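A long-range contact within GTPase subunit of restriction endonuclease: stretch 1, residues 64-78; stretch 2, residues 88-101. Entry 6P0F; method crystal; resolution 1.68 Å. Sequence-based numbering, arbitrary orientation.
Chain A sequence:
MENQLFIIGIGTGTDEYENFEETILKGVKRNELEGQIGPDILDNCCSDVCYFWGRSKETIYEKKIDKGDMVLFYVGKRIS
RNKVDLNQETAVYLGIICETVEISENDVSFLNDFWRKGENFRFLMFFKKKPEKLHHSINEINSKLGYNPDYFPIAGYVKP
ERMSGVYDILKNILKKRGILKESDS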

# COMPACT_ATOMS: atom_id res chain seq x y z
N LYS A 64 -10.55 -2.12 -9.74
CA LYS A 64 -10.99 -2.07 -8.36
C LYS A 64 -10.02 -2.88 -7.50
O LYS A 64 -9.59 -3.96 -7.89
CB LYS A 64 -12.41 -2.62 -8.26
CG LYS A 64 -13.02 -2.64 -6.88
CD LYS A 64 -14.46 -3.15 -6.94
CE LYS A 64 -14.99 -3.53 -5.57
NZ LYS A 64 -16.40 -4.01 -5.62
N ILE A 65 -9.65 -2.33 -6.36
CA ILE A 65 -8.74 -3.00 -5.44
C ILE A 65 -9.57 -3.95 -4.59
O ILE A 65 -10.53 -3.53 -3.93
CB ILE A 65 -7.99 -2.00 -4.56
CG1 ILE A 65 -7.17 -1.05 -5.44
CG2 ILE A 65 -7.09 -2.71 -3.56
CD1 ILE A 65 -6.52 0.06 -4.65
N ASP A 66 -9.18 -5.22 -4.58
CA ASP A 66 -9.92 -6.28 -3.91
C ASP A 66 -9.09 -6.94 -2.82
O ASP A 66 -7.86 -7.01 -2.92
CB ASP A 66 -10.33 -7.38 -4.92
CG ASP A 66 -11.23 -6.86 -6.04
OD1 ASP A 66 -12.14 -6.07 -5.76
OD2 ASP A 66 -11.01 -7.27 -7.21
N LYS A 67 -9.75 -7.52 -1.82
CA LYS A 67 -8.99 -8.36 -0.90
C LYS A 67 -8.35 -9.52 -1.66
O LYS A 67 -8.85 -9.99 -2.69
CB LYS A 67 -9.87 -8.83 0.25
CG LYS A 67 -11.07 -9.61 -0.14
CD LYS A 67 -11.86 -10.02 1.12
CE LYS A 67 -13.04 -10.85 0.65
NZ LYS A 67 -13.83 -11.33 1.79
N GLY A 68 -7.14 -9.87 -1.22
CA GLY A 68 -6.32 -10.84 -1.91
C GLY A 68 -5.35 -10.26 -2.91
O GLY A 68 -4.40 -10.95 -3.30
N ASP A 69 -5.57 -9.01 -3.33
CA ASP A 69 -4.65 -8.31 -4.21
C ASP A 69 -3.37 -7.98 -3.45
O ASP A 69 -3.34 -7.87 -2.22
CB ASP A 69 -5.31 -7.06 -4.76
CG ASP A 69 -6.40 -7.36 -5.80
OD1 ASP A 69 -6.51 -8.55 -6.21
OD2 ASP A 69 -7.11 -6.40 -6.18
N MSE A 70 -2.30 -7.79 -4.20
CA MSE A 70 -0.97 -7.55 -3.66
C MSE A 70 -0.57 -6.11 -3.98
O MSE A 70 -0.89 -5.58 -5.04
CB MSE A 70 0.01 -8.55 -4.25
CG MSE A 70 -0.22 -9.88 -3.65
SE MSE A 70 0.71 -11.19 -4.71
CE MSE A 70 2.33 -10.25 -5.04
N VAL A 71 0.16 -5.50 -3.05
CA VAL A 71 0.61 -4.11 -3.19
C VAL A 71 2.12 -4.06 -2.96
O VAL A 71 2.62 -4.52 -1.93
CB VAL A 71 -0.11 -3.18 -2.20
CG1 VAL A 71 0.48 -1.78 -2.35
CG2 VAL A 71 -1.62 -3.15 -2.43
N LEU A 72 2.84 -3.50 -3.93
CA LEU A 72 4.23 -3.12 -3.76
C LEU A 72 4.24 -1.64 -3.41
O LEU A 72 3.81 -0.81 -4.21
CB LEU A 72 5.04 -3.34 -5.04
CG LEU A 72 5.32 -4.82 -5.34
CD1 LEU A 72 5.67 -4.92 -6.82
CD2 LEU A 72 6.40 -5.41 -4.47
N PHE A 73 4.63 -1.31 -2.19
CA PHE A 73 4.85 0.08 -1.79
C PHE A 73 6.28 0.43 -2.16
O PHE A 73 7.23 -0.13 -1.59
CB PHE A 73 4.61 0.27 -0.30
CG PHE A 73 3.19 0.18 0.12
CD1 PHE A 73 2.31 1.23 -0.04
CD2 PHE A 73 2.74 -0.97 0.75
CE1 PHE A 73 1.00 1.12 0.40
CE2 PHE A 73 1.42 -1.08 1.20
CZ PHE A 73 0.56 -0.04 1.02
N TYR A 74 6.46 1.33 -3.12
CA TYR A 74 7.76 1.89 -3.44
C TYR A 74 7.97 3.11 -2.55
O TYR A 74 7.09 3.95 -2.46
CB TYR A 74 7.77 2.33 -4.90
CG TYR A 74 7.92 1.28 -5.97
CD1 TYR A 74 7.77 -0.08 -5.70
CD2 TYR A 74 8.22 1.65 -7.27
CE1 TYR A 74 7.91 -1.03 -6.69
CE2 TYR A 74 8.38 0.71 -8.28
CZ TYR A 74 8.20 -0.62 -7.99
OH TYR A 74 8.37 -1.56 -8.99
N VAL A 75 9.13 3.21 -1.91
CA VAL A 75 9.41 4.31 -0.98
C VAL A 75 10.69 5.00 -1.43
O VAL A 75 11.75 4.38 -1.50
CB VAL A 75 9.53 3.81 0.46
CG1 VAL A 75 9.80 4.98 1.41
CG2 VAL A 75 8.27 3.04 0.87
N GLY A 76 10.61 6.30 -1.69
CA GLY A 76 11.77 7.02 -2.18
C GLY A 76 11.42 8.48 -2.42
O GLY A 76 10.28 8.89 -2.23
N LYS A 77 12.42 9.22 -2.90
CA LYS A 77 12.30 10.66 -3.13
C LYS A 77 11.71 10.90 -4.52
O LYS A 77 12.34 10.60 -5.54
CB LYS A 77 13.67 11.30 -2.96
CG LYS A 77 13.80 12.73 -3.44
CD LYS A 77 13.00 13.67 -2.58
CE LYS A 77 13.37 15.11 -2.96
NZ LYS A 77 14.20 15.79 -1.90
N ARG A 78 10.48 11.40 -4.55
CA ARG A 78 9.84 11.69 -5.81
C ARG A 78 10.48 12.94 -6.41
O ARG A 78 10.48 13.99 -5.76
CB ARG A 78 8.34 11.91 -5.62
CG ARG A 78 7.65 12.17 -6.93
CD ARG A 78 6.12 12.11 -6.84
NE ARG A 78 5.65 10.81 -6.35
CZ ARG A 78 5.51 9.74 -7.12
NH1 ARG A 78 5.76 9.81 -8.41
NH2 ARG A 78 5.10 8.59 -6.58
N GLN A 88 19.18 8.71 -4.05
CA GLN A 88 18.75 8.73 -2.66
C GLN A 88 18.24 7.33 -2.30
O GLN A 88 18.04 6.47 -3.16
CB GLN A 88 17.67 9.79 -2.40
CG GLN A 88 18.08 11.22 -2.78
CD GLN A 88 18.83 11.94 -1.68
OE1 GLN A 88 19.49 11.32 -0.84
NE2 GLN A 88 18.74 13.28 -1.67
N GLU A 89 18.06 7.12 -1.00
CA GLU A 89 17.64 5.82 -0.49
C GLU A 89 16.27 5.46 -1.05
O GLU A 89 15.40 6.32 -1.20
CB GLU A 89 17.59 5.85 1.05
CG GLU A 89 17.28 4.48 1.69
CD GLU A 89 18.10 4.19 2.96
OE1 GLU A 89 17.59 3.43 3.83
OE2 GLU A 89 19.24 4.69 3.09
N THR A 90 16.09 4.17 -1.37
CA THR A 90 14.78 3.66 -1.73
C THR A 90 14.51 2.36 -0.99
O THR A 90 15.42 1.70 -0.50
CB THR A 90 14.62 3.40 -3.24
OG1 THR A 90 15.44 2.30 -3.64
CG2 THR A 90 14.99 4.64 -4.06
N ALA A 91 13.23 2.02 -0.90
CA ALA A 91 12.83 0.74 -0.31
C ALA A 91 11.55 0.27 -0.97
O ALA A 91 10.82 1.05 -1.59
CB ALA A 91 12.64 0.86 1.19
N VAL A 92 11.29 -1.04 -0.88
CA VAL A 92 10.07 -1.61 -1.41
C VAL A 92 9.48 -2.52 -0.34
O VAL A 92 10.21 -3.31 0.27
CB VAL A 92 10.32 -2.41 -2.71
CG1 VAL A 92 9.01 -2.95 -3.23
CG2 VAL A 92 11.00 -1.51 -3.75
N TYR A 93 8.18 -2.41 -0.14
CA TYR A 93 7.45 -3.28 0.78
C TYR A 93 6.39 -4.04 0.00
O TYR A 93 5.78 -3.50 -0.92
CB TYR A 93 6.79 -2.46 1.91
CG TYR A 93 7.78 -1.73 2.80
CD1 TYR A 93 8.40 -0.57 2.36
CD2 TYR A 93 8.06 -2.19 4.10
CE1 TYR A 93 9.33 0.10 3.18
CE2 TYR A 93 8.98 -1.54 4.90
CZ TYR A 93 9.58 -0.39 4.45
OH TYR A 93 10.48 0.26 5.28
N LEU A 94 6.13 -5.30 0.39
CA LEU A 94 5.12 -6.13 -0.26
C LEU A 94 4.06 -6.51 0.76
O LEU A 94 4.37 -7.12 1.78
CB LEU A 94 5.77 -7.40 -0.84
CG LEU A 94 4.78 -8.39 -1.46
CD1 LEU A 94 4.08 -7.82 -2.67
CD2 LEU A 94 5.50 -9.67 -1.85
N GLY A 95 2.81 -6.16 0.47
CA GLY A 95 1.70 -6.58 1.28
C GLY A 95 0.64 -7.31 0.49
O GLY A 95 0.59 -7.19 -0.74
N ILE A 96 -0.20 -8.09 1.17
CA ILE A 96 -1.39 -8.69 0.57
C ILE A 96 -2.60 -8.22 1.36
O ILE A 96 -2.57 -8.18 2.60
CB ILE A 96 -1.27 -10.23 0.51
CG1 ILE A 96 -2.48 -10.78 -0.25
CG2 ILE A 96 -1.10 -10.83 1.85
CD1 ILE A 96 -2.27 -12.21 -0.78
N ILE A 97 -3.65 -7.80 0.64
CA ILE A 97 -4.78 -7.12 1.26
C ILE A 97 -5.71 -8.14 1.92
O ILE A 97 -6.16 -9.11 1.28
CB ILE A 97 -5.55 -6.27 0.24
CG1 ILE A 97 -4.64 -5.16 -0.34
CG2 ILE A 97 -6.78 -5.65 0.91
CD1 ILE A 97 -5.30 -4.29 -1.39
N CYS A 98 -5.96 -7.95 3.20
CA CYS A 98 -6.89 -8.79 3.95
C CYS A 98 -8.34 -8.37 3.73
O CYS A 98 -9.24 -9.21 3.64
CB CYS A 98 -6.52 -8.71 5.42
SG CYS A 98 -7.51 -9.73 6.52
N GLU A 99 -8.59 -7.06 3.70
CA GLU A 99 -9.93 -6.51 3.58
C GLU A 99 -9.83 -5.11 3.02
O GLU A 99 -8.83 -4.42 3.19
CB GLU A 99 -10.66 -6.43 4.92
CG GLU A 99 -11.69 -7.52 5.17
CD GLU A 99 -12.85 -7.46 4.19
OE1 GLU A 99 -12.79 -6.71 3.19
OE2 GLU A 99 -13.81 -8.22 4.38
N THR A 100 -10.90 -4.68 2.39
CA THR A 100 -11.04 -3.29 1.97
C THR A 100 -12.30 -2.74 2.61
O THR A 100 -13.29 -3.46 2.81
CB THR A 100 -11.12 -3.12 0.45
OG1 THR A 100 -12.29 -3.79 -0.05
CG2 THR A 100 -9.88 -3.68 -0.23
N VAL A 101 -12.26 -1.46 2.96
CA VAL A 101 -13.35 -0.79 3.64
C VAL A 101 -13.46 0.58 3.01
O VAL A 101 -12.50 1.35 3.04
CB VAL A 101 -13.09 -0.65 5.16
CG1 VAL A 101 -14.23 0.12 5.79
CG2 VAL A 101 -12.91 -2.03 5.80
O HOH W 1 -12.45 -6.60 -1.51
O HOH W 2 14.98 8.01 -3.44

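What holds the two backbones together? The strands through Val71-Val75 and Ala91-Gly95 run antiparallel, their directions 162° apart, and Val71, Phe73 and Val75 each both donate to and accept from one partner. Val71 N reaches Gly95 O at 2.9 Å, and Gly95 N returns to Val71 O at 2.9 Å. Phe73 N to Tyr93 O is 2.8 Å and Tyr93 N to Phe73 O 2.9 Å; Val75 N to Ala91 O and Ala91 N to Val75 O are both 2.8 Å. Most of these carbonyls also take CA-H contacts, such as Val92 CA to Phe73 O at 3.2 Å.

How is the polar backbone satisfied where the ladder ends? At the type II turn from Asp66 to Asp69, Gly68 N donates to Ile97 O (2.8 Å) and Ile97 N to Asp69 O (2.9 Å). The turn is braced from within, since Asp66 N donates to Asp69 OD2 at 2.9 Å. Its Gly68 has a positive phi, at which a CB would jam against the preceding carbonyl. Water serves both margins: one accepts from Lys67 N (2.9 Å) and bonds Thr100 OG1 (3.2 Å), while another accepts from Lys77 N (2.9 Å) and donates to Glu89 O (2.8 Å), bridging a gap too wide for a direct bond.

Which side chains meet on the two faces? Alternate residues point to opposite faces, where buried apolar groups pack by van der Waals contact, away from water. On one, Leu72 CD2 lies 3.8 Å from both Val92 CG1 and Leu94 CD1, while the selenomethionine Met70 brings CE within 3.8 Å of Leu94 CD1. On the other face, Val75 CG2 approaches Tyr93 CE1 at 3.9 Å. Beyond them, Ile97 CD1 packs tightly against Ile65 CG2 at 3.2 Å.

Do charges add to the contact? Only loosely: Lys67 NZ and Glu99 OE2 are 4.0 Å apart, beyond a salt bridge, whereas Glu99 OE1 accepts from its neighbor Thr100 N at 2.9 Å.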